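Local coordinates for beta-lactamase domain protein (PDB 5I0P) that binds two zinc ions in a metallo-beta-lactamase fold and is probably a metal-dependent hydrolase, at residues A[253-258]-A[342-347]. Residues are numbered along the deposited sequence; the frame is centred on the assembly and turned at random.
Sequences PLALYL and LNLLWL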
ATOM      1  N   PRO A 253      -2.063   1.935  14.616  1.00 22.57           N
ATOM      2  CA  PRO A 253      -1.441   1.725  13.307  1.00 24.83           C
ATOM      3  C   PRO A 253      -0.142   2.484  13.110  1.00 29.52           C
ATOM      4  O   PRO A 253       0.738   1.989  12.391  1.00 28.32           O
ATOM      5  CB  PRO A 253      -2.534   2.170  12.317  1.00 27.34           C
ATOM      6  CG  PRO A 253      -3.415   3.075  13.093  1.00 30.93           C
ATOM      7  CD  PRO A 253      -3.388   2.586  14.496  1.00 22.70           C
ATOM      8  N   LEU A 254       0.033   3.663  13.716  1.00 32.23           N
ATOM      9  CA  LEU A 254       1.278   4.383  13.462  1.00 26.78           C
ATOM     10  C   LEU A 254       2.453   3.694  14.146  1.00 29.50           C
ATOM     11  O   LEU A 254       3.550   3.619  13.589  1.00 34.00           O
ATOM     12  CB  LEU A 254       1.161   5.843  13.899  1.00 30.94           C
ATOM     13  CG  LEU A 254       2.326   6.809  13.590  1.00 29.32           C
ATOM     14  CD1 LEU A 254       2.689   6.795  12.133  1.00 27.39           C
ATOM     15  CD2 LEU A 254       1.993   8.229  14.035  1.00 26.32           C
ATOM     16  N   ALA A 255       2.260   3.188  15.356  1.00 30.86           N
ATOM     17  CA  ALA A 255       3.347   2.428  15.949  1.00 35.32           C
ATOM     18  C   ALA A 255       3.667   1.175  15.125  1.00 33.71           C
ATOM     19  O   ALA A 255       4.837   0.869  14.887  1.00 35.70           O
ATOM     20  CB  ALA A 255       3.006   2.081  17.385  1.00 24.61           C
ATOM     21  N   LEU A 256       2.641   0.441  14.682  1.00 26.31           N
ATOM     22  CA  LEU A 256       2.867  -0.717  13.823  1.00 32.84           C
ATOM     23  C   LEU A 256       3.645  -0.319  12.574  1.00 34.44           C
ATOM     24  O   LEU A 256       4.569  -1.024  12.149  1.00 32.86           O
ATOM     25  CB  LEU A 256       1.519  -1.354  13.436  1.00 24.95           C
ATOM     26  CG  LEU A 256       0.802  -2.023  14.615  1.00 26.64           C
ATOM     27  CD1 LEU A 256      -0.638  -2.489  14.302  1.00 22.52           C
ATOM     28  CD2 LEU A 256       1.660  -3.170  15.044  1.00 23.32           C
ATOM     29  N   TYR A 257       3.275   0.816  11.974  1.00 28.29           N
ATOM     30  CA  TYR A 257       3.920   1.240  10.746  1.00 23.24           C
ATOM     31  C   TYR A 257       5.368   1.614  10.997  1.00 25.97           C
ATOM     32  O   TYR A 257       6.263   1.216  10.242  1.00 28.53           O
ATOM     33  CB  TYR A 257       3.156   2.389  10.128  1.00 30.13           C
ATOM     34  CG  TYR A 257       3.861   2.950   8.927  1.00 41.80           C
ATOM     35  CD1 TYR A 257       3.896   2.246   7.716  1.00 33.00           C
ATOM     36  CD2 TYR A 257       4.523   4.192   9.003  1.00 36.78           C
ATOM     37  CE1 TYR A 257       4.559   2.781   6.608  1.00 27.04           C
ATOM     38  CE2 TYR A 257       5.178   4.718   7.908  1.00 32.52           C
ATOM     39  CZ  TYR A 257       5.199   4.012   6.713  1.00 29.77           C
ATOM     40  OH  TYR A 257       5.870   4.552   5.630  1.00 29.71           O
ATOM     41  N   LEU A 258       5.612   2.405  12.044  1.00 26.29           N
ATOM     42  CA  LEU A 258       6.970   2.801  12.374  1.00 24.18           C
ATOM     43  C   LEU A 258       7.813   1.583  12.721  1.00 26.22           C
ATOM     44  O   LEU A 258       9.024   1.570  12.484  1.00 35.91           O
ATOM     45  CB  LEU A 258       6.954   3.824  13.522  1.00 28.67           C
ATOM     46  CG  LEU A 258       6.274   5.166  13.173  1.00 33.37           C
ATOM     47  CD1 LEU A 258       6.209   6.104  14.370  1.00 25.26           C
ATOM     48  CD2 LEU A 258       6.895   5.854  11.966  1.00 24.57           C
ATOM     49  N   LEU A 342      -2.988  10.336  17.976  1.00 25.37           N
ATOM     50  CA  LEU A 342      -3.462  10.359  19.350  1.00 24.24           C
ATOM     51  C   LEU A 342      -3.340   8.988  20.004  1.00 30.47           C
ATOM     52  O   LEU A 342      -2.923   8.892  21.162  1.00 27.29           O
ATOM     53  CB  LEU A 342      -4.897  10.855  19.404  1.00 31.42           C
ATOM     54  CG  LEU A 342      -5.058  12.346  19.141  1.00 27.45           C
ATOM     55  CD1 LEU A 342      -6.523  12.665  18.800  1.00 26.21           C
ATOM     56  CD2 LEU A 342      -4.605  13.121  20.353  1.00 24.82           C
ATOM     57  N   ASN A 343      -3.700   7.909  19.278  1.00 33.06           N
ATOM     58  CA  ASN A 343      -3.658   6.565  19.871  1.00 25.11           C
ATOM     59  C   ASN A 343      -2.233   6.119  20.165  1.00 25.47           C
ATOM     60  O   ASN A 343      -1.991   5.392  21.131  1.00 35.46           O
ATOM     61  CB  ASN A 343      -4.337   5.544  18.969  1.00 26.59           C
ATOM     62  CG  ASN A 343      -5.794   5.476  19.216  1.00 32.69           C
ATOM     63  OD1 ASN A 343      -6.333   6.348  19.926  1.00 35.86           O
ATOM     64  ND2 ASN A 343      -6.468   4.475  18.634  1.00 28.56           N
ATOM     65  N   LEU A 344      -1.281   6.505  19.333  1.00 25.93           N
ATOM     66  CA  LEU A 344       0.093   6.130  19.623  1.00 26.73           C
ATOM     67  C   LEU A 344       0.533   6.741  20.949  1.00 31.76           C
ATOM     68  O   LEU A 344       1.080   6.045  21.819  1.00 32.42           O
ATOM     69  CB  LEU A 344       1.002   6.555  18.470  1.00 27.78           C
ATOM     70  CG  LEU A 344       2.491   6.239  18.484  1.00 34.58           C
ATOM     71  CD1 LEU A 344       3.044   6.421  17.057  1.00 35.79           C
ATOM     72  CD2 LEU A 344       3.303   7.102  19.477  1.00 28.83           C
ATOM     73  N   LEU A 345       0.279   8.048  21.119  1.00 26.70           N
ATOM     74  CA  LEU A 345       0.660   8.735  22.348  1.00 26.26           C
ATOM     75  C   LEU A 345      -0.123   8.172  23.518  1.00 26.39           C
ATOM     76  O   LEU A 345       0.415   7.943  24.614  1.00 27.30           O
ATOM     77  CB  LEU A 345       0.396  10.245  22.202  1.00 32.46           C
ATOM     78  CG  LEU A 345       1.120  11.036  21.089  1.00 35.81           C
ATOM     79  CD1 LEU A 345       0.481  12.397  20.832  1.00 25.36           C
ATOM     80  CD2 LEU A 345       2.623  11.184  21.354  1.00 32.68           C
ATOM     81  N   TRP A 346      -1.389   7.869  23.275  1.00 27.71           N
ATOM     82  CA  TRP A 346      -2.203   7.309  24.327  1.00 24.45           C
ATOM     83  C   TRP A 346      -1.671   5.942  24.731  1.00 31.94           C
ATOM     84  O   TRP A 346      -1.410   5.691  25.917  1.00 38.24           O
ATOM     85  CB  TRP A 346      -3.656   7.269  23.860  1.00 24.08           C
ATOM     86  CG  TRP A 346      -4.560   6.443  24.716  1.00 32.69           C
ATOM     87  CD1 TRP A 346      -4.706   6.505  26.069  1.00 29.33           C
ATOM     88  CD2 TRP A 346      -5.456   5.425  24.260  1.00 34.22           C
ATOM     89  NE1 TRP A 346      -5.643   5.589  26.483  1.00 26.92           N
ATOM     90  CE2 TRP A 346      -6.117   4.913  25.396  1.00 26.97           C
ATOM     91  CE3 TRP A 346      -5.773   4.908  22.999  1.00 26.11           C
ATOM     92  CZ2 TRP A 346      -7.073   3.894  25.313  1.00 33.21           C
ATOM     93  CZ3 TRP A 346      -6.712   3.879  22.919  1.00 35.64           C
ATOM     94  CH2 TRP A 346      -7.353   3.390  24.069  1.00 30.75           C
ATOM     95  N   LEU A 347      -1.459   5.053  23.763  1.00 27.11           N
ATOM     96  CA  LEU A 347      -1.004   3.714  24.143  1.00 28.31           C
ATOM     97  C   LEU A 347       0.417   3.729  24.704  1.00 31.21           C
ATOM     98  O   LEU A 347       0.792   2.800  25.426  1.00 34.92           O
ATOM     99  CB  LEU A 347      -1.138   2.757  22.958  1.00 29.34           C
ATOM    100  CG  LEU A 347      -2.628   2.643  22.619  1.00 28.97           C
ATOM    101  CD1 LEU A 347      -2.912   2.061  21.264  1.00 30.01           C
ATOM    102  CD2 LEU A 347      -3.290   1.823  23.699  1.00 40.24           C
TER
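With CG anti to the backbone N (chi1 -178°) and CD1 in turn anti to CA, Leu344 sends its CD1 methyl straight at helix 253-260, where Leu254, also with CG anti to its N (chi1 -174°), presents CB, CG and CD2. That methyl makes most of the contact. Leu344 CD1 lies 3.6 Å from Leu254 CG, with Leu254 CB and CD2 almost as near, so it rests along the flank of Leu254 rather than on a single methyl. Leu258, one turn on, brings its CD1 to 4.2 Å from Leu344 CD1, the two side chains crossing nearly at right angles. Ala255, next along the helix from Leu254, offers only a methyl, its CB 4.3 Å from Leu344 CG; this small residue lets Leu344 CD1 come within 3.7 Å of Ala255 N. A long apolar side chain facing a small alanine is consistent with the 8.8 Å approach of the axes of segments 253-258 and 342-347, which stand almost perpendicular, at 86°. Alongside, Asn343 ND2 hydrogen-bonds to Pro249 O and Ala251 O, tying helix 333-347 to the loop leading into helix 253-260, while helix 284-308 packs against Leu254 and Leu345, bridging the metallo-beta-lactamase region and the C-terminal helices.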